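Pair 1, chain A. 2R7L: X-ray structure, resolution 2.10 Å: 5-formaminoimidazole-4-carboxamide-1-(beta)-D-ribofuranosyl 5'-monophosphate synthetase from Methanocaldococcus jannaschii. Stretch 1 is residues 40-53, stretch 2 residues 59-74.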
# COMPACT_ATOMS: atom_id res chain seq x y z
N GLY A 40 -15.87 2.90 2.22
CA GLY A 40 -16.69 1.78 2.67
C GLY A 40 -18.17 1.91 2.38
O GLY A 40 -18.95 1.03 2.72
N PHE A 41 -18.56 3.01 1.73
CA PHE A 41 -19.96 3.23 1.40
C PHE A 41 -20.36 2.45 0.17
O PHE A 41 -19.53 2.18 -0.70
CB PHE A 41 -20.23 4.71 1.15
CG PHE A 41 -20.11 5.57 2.36
CD1 PHE A 41 -21.21 5.80 3.17
CD2 PHE A 41 -18.90 6.16 2.68
CE1 PHE A 41 -21.10 6.61 4.29
CE2 PHE A 41 -18.79 6.96 3.80
CZ PHE A 41 -19.88 7.18 4.61
N SER A 42 -21.63 2.08 0.11
CA SER A 42 -22.23 1.68 -1.14
C SER A 42 -22.74 2.97 -1.80
O SER A 42 -23.17 3.89 -1.11
CB SER A 42 -23.38 0.70 -0.90
OG SER A 42 -23.80 0.12 -2.12
N THR A 43 -22.66 3.04 -3.13
CA THR A 43 -22.91 4.30 -3.83
C THR A 43 -24.07 4.22 -4.81
O THR A 43 -24.28 3.20 -5.48
CB THR A 43 -21.69 4.73 -4.65
OG1 THR A 43 -21.32 3.65 -5.52
CG2 THR A 43 -20.52 5.08 -3.74
N VAL A 44 -24.81 5.33 -4.93
CA VAL A 44 -25.91 5.45 -5.88
C VAL A 44 -25.62 6.55 -6.91
O VAL A 44 -25.28 7.67 -6.56
CB VAL A 44 -27.24 5.77 -5.16
CG1 VAL A 44 -28.38 5.84 -6.16
CG2 VAL A 44 -27.52 4.73 -4.08
N CYS A 45 -25.75 6.21 -8.19
CA CYS A 45 -25.51 7.16 -9.26
C CYS A 45 -26.75 7.37 -10.12
O CYS A 45 -27.22 6.45 -10.79
CB CYS A 45 -24.37 6.65 -10.13
SG CYS A 45 -23.95 7.71 -11.52
N ILE A 46 -27.28 8.60 -10.11
CA ILE A 46 -28.35 8.94 -11.04
C ILE A 46 -27.77 9.12 -12.44
O ILE A 46 -26.85 9.92 -12.65
CB ILE A 46 -29.09 10.21 -10.62
CG1 ILE A 46 -29.50 10.12 -9.15
CG2 ILE A 46 -30.30 10.44 -11.51
CD1 ILE A 46 -30.22 11.34 -8.65
N THR A 47 -28.30 8.37 -13.40
CA THR A 47 -27.78 8.39 -14.75
C THR A 47 -28.91 8.26 -15.79
O THR A 47 -30.08 8.33 -15.44
CB THR A 47 -26.73 7.28 -14.94
OG1 THR A 47 -26.11 7.40 -16.23
CG2 THR A 47 -27.38 5.90 -14.82
N MET A 48 -28.55 8.10 -17.06
CA MET A 48 -29.53 7.97 -18.13
C MET A 48 -28.90 7.27 -19.32
O MET A 48 -27.68 7.19 -19.42
CB MET A 48 -30.13 9.33 -18.54
CG MET A 48 -29.11 10.40 -18.98
SD MET A 48 -29.86 11.90 -19.68
CE MET A 48 -30.21 11.34 -21.34
N LYS A 49 -29.74 6.75 -20.21
CA LYS A 49 -29.24 6.07 -21.40
C LYS A 49 -28.41 7.06 -22.21
O LYS A 49 -28.79 8.22 -22.36
CB LYS A 49 -30.39 5.51 -22.24
CG LYS A 49 -31.23 4.45 -21.54
CD LYS A 49 -32.16 3.75 -22.52
CE LYS A 49 -33.03 2.71 -21.82
NZ LYS A 49 -33.94 2.00 -22.77
N GLY A 50 -27.28 6.59 -22.73
CA GLY A 50 -26.38 7.43 -23.49
C GLY A 50 -25.27 8.09 -22.67
O GLY A 50 -24.24 8.47 -23.22
N ARG A 51 -25.48 8.21 -21.36
CA ARG A 51 -24.51 8.87 -20.48
C ARG A 51 -24.05 8.03 -19.28
O ARG A 51 -23.51 8.56 -18.31
CB ARG A 51 -25.09 10.20 -19.98
CG ARG A 51 -25.37 11.21 -21.09
CD ARG A 51 -25.76 12.57 -20.53
NE ARG A 51 -24.66 13.23 -19.82
CZ ARG A 51 -24.71 14.48 -19.37
NH1 ARG A 51 -25.80 15.21 -19.56
NH2 ARG A 51 -23.67 15.00 -18.73
N ASP A 52 -24.26 6.71 -19.35
CA ASP A 52 -24.00 5.83 -18.21
C ASP A 52 -22.69 5.05 -18.32
O ASP A 52 -22.18 4.56 -17.32
CB ASP A 52 -25.18 4.88 -17.96
CG ASP A 52 -25.51 4.00 -19.16
OD1 ASP A 52 -25.10 4.35 -20.29
OD2 ASP A 52 -26.18 2.97 -18.98
N VAL A 53 -22.17 4.95 -19.54
CA VAL A 53 -20.96 4.17 -19.81
C VAL A 53 -19.75 4.45 -18.90
O VAL A 53 -19.11 3.52 -18.43
CB VAL A 53 -20.53 4.27 -21.28
CG1 VAL A 53 -19.17 3.63 -21.49
CG2 VAL A 53 -21.56 3.60 -22.17
N LYS A 59 -16.69 1.33 -12.86
CA LYS A 59 -17.12 0.40 -11.81
C LYS A 59 -17.27 1.10 -10.47
O LYS A 59 -16.90 0.57 -9.43
CB LYS A 59 -16.15 -0.78 -11.68
CG LYS A 59 -16.09 -1.69 -12.90
CD LYS A 59 -17.42 -2.39 -13.11
CE LYS A 59 -17.49 -3.07 -14.48
NZ LYS A 59 -18.91 -3.20 -14.93
N VAL A 60 -17.85 2.29 -10.51
CA VAL A 60 -17.76 3.22 -9.42
C VAL A 60 -19.10 3.36 -8.70
O VAL A 60 -19.19 3.91 -7.61
CB VAL A 60 -17.21 4.58 -9.96
CG1 VAL A 60 -18.30 5.64 -10.10
CG2 VAL A 60 -16.05 5.05 -9.13
N ALA A 61 -20.15 2.82 -9.31
CA ALA A 61 -21.48 2.92 -8.73
C ALA A 61 -22.08 1.55 -8.49
O ALA A 61 -22.05 0.68 -9.36
CB ALA A 61 -22.39 3.76 -9.62
N ASP A 62 -22.63 1.36 -7.29
CA ASP A 62 -23.22 0.09 -6.92
C ASP A 62 -24.66 -0.01 -7.42
O ASP A 62 -25.07 -1.06 -7.90
CB ASP A 62 -23.17 -0.11 -5.41
CG ASP A 62 -21.76 -0.30 -4.89
OD1 ASP A 62 -20.92 -0.89 -5.62
OD2 ASP A 62 -21.49 0.12 -3.75
N LYS A 63 -25.41 1.08 -7.28
CA LYS A 63 -26.79 1.12 -7.73
C LYS A 63 -26.98 2.27 -8.72
O LYS A 63 -26.52 3.39 -8.48
CB LYS A 63 -27.73 1.33 -6.53
CG LYS A 63 -29.04 0.53 -6.59
CD LYS A 63 -29.62 0.44 -8.00
CE LYS A 63 -31.03 -0.12 -8.01
NZ LYS A 63 -32.04 0.91 -7.63
N PHE A 64 -27.65 2.00 -9.84
CA PHE A 64 -28.03 3.05 -10.78
C PHE A 64 -29.52 3.38 -10.67
O PHE A 64 -30.36 2.48 -10.65
CB PHE A 64 -27.73 2.63 -12.22
CG PHE A 64 -26.27 2.46 -12.50
CD1 PHE A 64 -25.47 3.56 -12.73
CD2 PHE A 64 -25.70 1.20 -12.53
CE1 PHE A 64 -24.12 3.41 -12.99
CE2 PHE A 64 -24.35 1.04 -12.78
CZ PHE A 64 -23.56 2.15 -13.02
N ILE A 65 -29.83 4.67 -10.59
CA ILE A 65 -31.20 5.16 -10.75
C ILE A 65 -31.30 5.87 -12.09
O ILE A 65 -30.88 7.02 -12.21
CB ILE A 65 -31.59 6.15 -9.65
CG1 ILE A 65 -31.44 5.51 -8.27
CG2 ILE A 65 -33.02 6.64 -9.86
CD1 ILE A 65 -31.82 6.43 -7.12
N TYR A 66 -31.84 5.19 -13.10
CA TYR A 66 -32.01 5.78 -14.43
C TYR A 66 -33.18 6.76 -14.49
O TYR A 66 -34.26 6.49 -13.97
CB TYR A 66 -32.19 4.69 -15.48
CG TYR A 66 -30.91 4.02 -15.89
CD1 TYR A 66 -30.30 4.31 -17.10
CD2 TYR A 66 -30.29 3.09 -15.05
CE1 TYR A 66 -29.12 3.69 -17.48
CE2 TYR A 66 -29.11 2.48 -15.42
CZ TYR A 66 -28.53 2.78 -16.63
OH TYR A 66 -27.35 2.17 -16.99
N VAL A 67 -32.95 7.91 -15.13
CA VAL A 67 -34.02 8.87 -15.41
C VAL A 67 -34.13 9.09 -16.92
O VAL A 67 -33.19 8.82 -17.66
CB VAL A 67 -33.78 10.23 -14.71
CG1 VAL A 67 -33.98 10.10 -13.22
CG2 VAL A 67 -32.39 10.78 -15.03
N ASP A 68 -35.28 9.57 -17.37
CA ASP A 68 -35.49 9.82 -18.80
C ASP A 68 -34.60 10.96 -19.28
O ASP A 68 -33.99 10.88 -20.35
CB ASP A 68 -36.96 10.13 -19.08
CG ASP A 68 -37.82 8.88 -19.15
OD1 ASP A 68 -38.95 8.91 -18.62
OD2 ASP A 68 -37.36 7.87 -19.72
N ASN A 69 -34.53 12.00 -18.47
CA ASN A 69 -33.66 13.15 -18.69
C ASN A 69 -33.24 13.65 -17.32
O ASN A 69 -34.01 13.53 -16.37
CB ASN A 69 -34.41 14.26 -19.43
CG ASN A 69 -34.76 13.89 -20.86
OD1 ASN A 69 -33.90 13.85 -21.74
ND2 ASN A 69 -36.04 13.61 -21.10
N PHE A 70 -32.03 14.20 -17.22
CA PHE A 70 -31.51 14.61 -15.92
C PHE A 70 -32.42 15.62 -15.23
O PHE A 70 -32.29 15.88 -14.04
CB PHE A 70 -30.09 15.17 -16.01
CG PHE A 70 -29.02 14.12 -16.20
CD1 PHE A 70 -27.72 14.49 -16.52
CD2 PHE A 70 -29.32 12.77 -16.08
CE1 PHE A 70 -26.74 13.53 -16.70
CE2 PHE A 70 -28.33 11.81 -16.26
CZ PHE A 70 -27.04 12.19 -16.57
N SER A 71 -33.34 16.20 -16.00
CA SER A 71 -34.26 17.16 -15.43
C SER A 71 -35.22 16.49 -14.45
O SER A 71 -35.75 17.14 -13.55
CB SER A 71 -35.03 17.88 -16.54
OG SER A 71 -35.42 19.17 -16.11
N ASP A 72 -35.42 15.18 -14.62
CA ASP A 72 -36.36 14.42 -13.80
C ASP A 72 -35.92 14.24 -12.35
O ASP A 72 -36.74 13.88 -11.50
CB ASP A 72 -36.62 13.05 -14.43
CG ASP A 72 -37.27 13.16 -15.79
OD1 ASP A 72 -37.99 14.14 -16.03
OD2 ASP A 72 -37.05 12.25 -16.63
N ILE A 73 -34.65 14.49 -12.07
CA ILE A 73 -34.11 14.24 -10.73
C ILE A 73 -34.77 15.08 -9.64
O ILE A 73 -34.54 14.86 -8.45
CB ILE A 73 -32.58 14.42 -10.70
CG1 ILE A 73 -32.21 15.90 -10.74
CG2 ILE A 73 -31.95 13.67 -11.86
CD1 ILE A 73 -30.71 16.15 -10.84
N LYS A 74 -35.60 16.04 -10.05
CA LYS A 74 -36.39 16.81 -9.10
C LYS A 74 -37.69 16.06 -8.76
O LYS A 74 -38.26 16.26 -7.70
CB LYS A 74 -36.72 18.19 -9.66
CG LYS A 74 -37.28 18.16 -11.07
CD LYS A 74 -38.03 19.44 -11.40
CE LYS A 74 -38.28 19.54 -12.90
NZ LYS A 74 -38.78 18.25 -13.45

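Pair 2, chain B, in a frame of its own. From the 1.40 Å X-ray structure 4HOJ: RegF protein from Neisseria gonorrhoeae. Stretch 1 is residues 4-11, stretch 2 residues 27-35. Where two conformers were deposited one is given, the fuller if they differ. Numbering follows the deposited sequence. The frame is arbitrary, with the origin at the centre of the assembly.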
# COMPACT_ATOMS: atom_id res chain seq x y z
N MET B 4 20.12 10.01 -8.84
CA MET B 4 18.77 9.41 -8.81
C MET B 4 18.26 9.15 -10.22
O MET B 4 18.17 10.09 -11.03
CB MET B 4 17.82 10.36 -8.13
CG MET B 4 16.43 9.85 -8.04
SD MET B 4 15.33 10.86 -6.99
CE MET B 4 15.98 10.62 -5.37
N THR B 5 17.92 7.90 -10.52
CA THR B 5 17.56 7.48 -11.86
C THR B 5 16.17 6.84 -11.81
O THR B 5 15.92 5.95 -11.01
CB THR B 5 18.56 6.47 -12.40
OG1 THR B 5 19.85 7.08 -12.45
CG2 THR B 5 18.18 5.99 -13.82
N LEU B 6 15.26 7.28 -12.66
CA LEU B 6 13.96 6.69 -12.83
C LEU B 6 13.91 5.91 -14.11
O LEU B 6 14.11 6.50 -15.20
CB LEU B 6 12.86 7.76 -12.87
CG LEU B 6 11.44 7.22 -12.94
CD1 LEU B 6 11.05 6.67 -11.58
CD2 LEU B 6 10.46 8.33 -13.37
N TYR B 7 13.59 4.63 -14.01
CA TYR B 7 13.29 3.82 -15.18
C TYR B 7 11.82 3.94 -15.45
O TYR B 7 10.99 3.68 -14.58
CB TYR B 7 13.68 2.37 -14.88
CG TYR B 7 15.17 2.16 -14.77
CD1 TYR B 7 15.86 2.39 -13.59
CD2 TYR B 7 15.89 1.76 -15.87
CE1 TYR B 7 17.21 2.21 -13.48
CE2 TYR B 7 17.25 1.55 -15.77
CZ TYR B 7 17.90 1.79 -14.58
OH TYR B 7 19.27 1.59 -14.51
N SER B 8 11.50 4.42 -16.67
CA SER B 8 10.14 4.91 -16.95
C SER B 8 9.66 4.42 -18.31
O SER B 8 10.45 4.37 -19.23
CB SER B 8 10.22 6.45 -16.97
OG SER B 8 9.02 6.98 -17.51
N GLY B 9 8.39 4.07 -18.41
CA GLY B 9 7.79 3.82 -19.72
C GLY B 9 7.15 5.08 -20.26
O GLY B 9 6.46 5.80 -19.53
N ILE B 10 7.32 5.35 -21.53
CA ILE B 10 6.89 6.65 -22.07
C ILE B 10 5.39 6.82 -22.10
O ILE B 10 4.88 7.94 -22.17
CB ILE B 10 7.49 6.93 -23.42
CG1 ILE B 10 7.05 5.92 -24.49
CG2 ILE B 10 9.05 6.92 -23.31
CD1 ILE B 10 7.53 6.29 -25.89
N THR B 11 4.65 5.72 -22.06
CA THR B 11 3.17 5.85 -21.97
C THR B 11 2.64 5.29 -20.68
O THR B 11 1.43 5.13 -20.55
CB THR B 11 2.40 5.24 -23.18
OG1 THR B 11 2.69 3.84 -23.24
CG2 THR B 11 2.82 5.92 -24.49
N MET B 27 14.69 18.74 -8.37
CA MET B 27 16.09 18.36 -8.12
C MET B 27 16.70 17.65 -9.32
O MET B 27 16.02 17.43 -10.32
CB MET B 27 16.19 17.46 -6.88
CG MET B 27 15.77 18.17 -5.61
SD MET B 27 16.83 19.55 -5.09
CE MET B 27 16.13 20.97 -5.94
N ASP B 28 17.97 17.25 -9.21
CA ASP B 28 18.60 16.59 -10.33
C ASP B 28 18.24 15.11 -10.36
O ASP B 28 18.28 14.40 -9.35
CB ASP B 28 20.12 16.79 -10.35
CG ASP B 28 20.84 15.90 -9.34
OD1 ASP B 28 20.27 15.62 -8.26
OD2 ASP B 28 22.00 15.50 -9.63
N PHE B 29 17.85 14.66 -11.54
CA PHE B 29 17.52 13.26 -11.73
C PHE B 29 17.71 12.94 -13.19
O PHE B 29 17.81 13.84 -14.05
CB PHE B 29 16.08 12.90 -11.30
CG PHE B 29 15.02 13.73 -11.97
CD1 PHE B 29 14.74 15.00 -11.52
CD2 PHE B 29 14.34 13.25 -13.06
CE1 PHE B 29 13.79 15.76 -12.14
CE2 PHE B 29 13.36 14.02 -13.67
CZ PHE B 29 13.10 15.27 -13.20
N GLU B 30 17.75 11.66 -13.47
CA GLU B 30 17.88 11.16 -14.82
C GLU B 30 16.67 10.28 -15.06
O GLU B 30 16.26 9.55 -14.16
CB GLU B 30 19.18 10.36 -14.93
CG GLU B 30 19.35 9.58 -16.21
CD GLU B 30 20.81 9.30 -16.51
OE1 GLU B 30 21.10 8.42 -17.36
OE2 GLU B 30 21.67 9.99 -15.89
N ILE B 31 16.12 10.32 -16.27
CA ILE B 31 15.09 9.38 -16.71
C ILE B 31 15.69 8.42 -17.73
O ILE B 31 16.35 8.85 -18.72
CB ILE B 31 13.88 10.12 -17.32
CG1 ILE B 31 13.26 11.06 -16.32
CG2 ILE B 31 12.77 9.15 -17.73
CD1 ILE B 31 12.15 11.93 -16.88
N LYS B 32 15.49 7.13 -17.54
CA LYS B 32 15.85 6.12 -18.53
C LYS B 32 14.59 5.52 -19.07
O LYS B 32 13.82 4.91 -18.34
CB LYS B 32 16.73 5.02 -17.93
CG LYS B 32 18.16 5.46 -17.66
CD LYS B 32 18.91 4.35 -16.96
CE LYS B 32 20.40 4.46 -17.14
NZ LYS B 32 20.83 3.82 -18.42
N ASP B 33 14.39 5.62 -20.36
CA ASP B 33 13.17 5.10 -20.97
C ASP B 33 13.32 3.60 -21.20
O ASP B 33 14.32 3.15 -21.78
CB ASP B 33 12.91 5.77 -22.32
CG ASP B 33 12.49 7.22 -22.21
OD1 ASP B 33 12.05 7.66 -21.15
OD2 ASP B 33 12.57 7.91 -23.27
N ILE B 34 12.29 2.89 -20.80
CA ILE B 34 12.22 1.44 -20.96
C ILE B 34 11.05 1.18 -21.89
O ILE B 34 9.94 1.64 -21.61
CB ILE B 34 12.03 0.76 -19.60
CG1 ILE B 34 13.25 1.03 -18.70
CG2 ILE B 34 11.73 -0.71 -19.86
CD1 ILE B 34 14.54 0.49 -19.21
N ASP B 35 11.29 0.42 -22.97
CA ASP B 35 10.21 -0.03 -23.84
C ASP B 35 9.62 -1.26 -23.17
O ASP B 35 10.33 -2.28 -23.09
CB ASP B 35 10.86 -0.35 -25.19
CG ASP B 35 9.91 -1.02 -26.18
OD1 ASP B 35 8.72 -1.12 -25.80
OD2 ASP B 35 10.39 -1.31 -27.31
O HOH W 1 9.56 7.88 -19.94
O HOH W 2 8.76 3.38 -23.25

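Pair 1 and pair 2 each set two parallel β-strands side by side, and 14 central residues superpose with an RMSD of 0.7 Å. The strand axes approach to 4.7 Å in both, with N-to-C directions 25° apart in pair 1 and 26° apart in pair 2, crossing in the same sense. Thr43(A) to Thr47(A) match Met4(B) to Ser8(B), and Asp62(A) to Val67(A) match Phe29(B) to Ile34(B).

The hydrogen bonds follow the staggered pattern of parallel strands, in which one residue uses both its N and its O to bond two residues flanking its partner. In pair 1, Cys45(A) N donates to Lys63(A) O (2.9 Å) and Cys45(A) O accepts from Ile65(A) N (3.2 Å). In pair 2, Leu6(B) N donates to Glu30(B) O (2.9 Å) and Leu6(B) O accepts from Lys32(B) N (2.8 Å). Thr47(A) and Ser8(B) repeat the scheme two residues on. Because this ladder uses only backbone atoms, it leaves the side chains free to differ.

They differ at once where the strands begin. Asp62(A) points toward the first stretch, and its OD2 accepts from Ser42(A) OG (2.8 Å) and from Thr43(A) N (3.2 Å); a short carboxylate suits a place where a hydroxyl and a backbone NH converge. Thr43(A) OG1 in turn donates to Val60(A) O (3.0 Å). The matching Met4(B) and Phe29(B) have no such polar side-chain groups: their CB atoms lie 4.4 Å apart, while the ends of both side chains lead away.

On the face carrying Val44(A) and Ile46(A), pair 1 is largely aliphatic. Val44(A) CG1 meets Ile65(A) CD1 at 3.6 Å, and Ile46(A) CG2 meets Ile73(A) CG2 at 3.6 Å, branched chains filling a buried layer. The same positions in pair 2 hold Thr5(B), Tyr7(B) and Lys32(B), and here the long methylene chain of the lysine does the packing: Lys32(B) CD lies 3.6 Å from Thr5(B) CG2 and 3.5 Å from Tyr7(B) CE2. Such a chain can cover its neighbours while its amino group remains at an exposed site. Ile34(B) CD1 reaches the edge of the tyrosine ring, 3.8 Å from Tyr7(B) CD2.

On the other face, Thr47(A) and Tyr66(A) match Ser8(B) and Asp33(B). The threonine methyl sits over the tyrosine ring, with Thr47(A) CG2 3.8 Å from Tyr66(A) CZ, a CH-π contact that serine, lacking that methyl, cannot make. The ring is also long enough for Tyr66(A) OH to donate a very short bond to Asp52(A) OD2 (2.4 Å). The smaller pair in pair 2 is linked by water, which lies 2.6 Å from Ser8(B) OG and donates to Asp33(B) OD1 at 2.8 Å.

Beyond the ladder, Met48(A) matches Gly9(B). The methionine places SD over the face of the Phe70(A) ring, 4.0 Å from its centroid; glycine, without a side chain, offers Gly9(B) CA to Ile34(B) O at 3.6 Å.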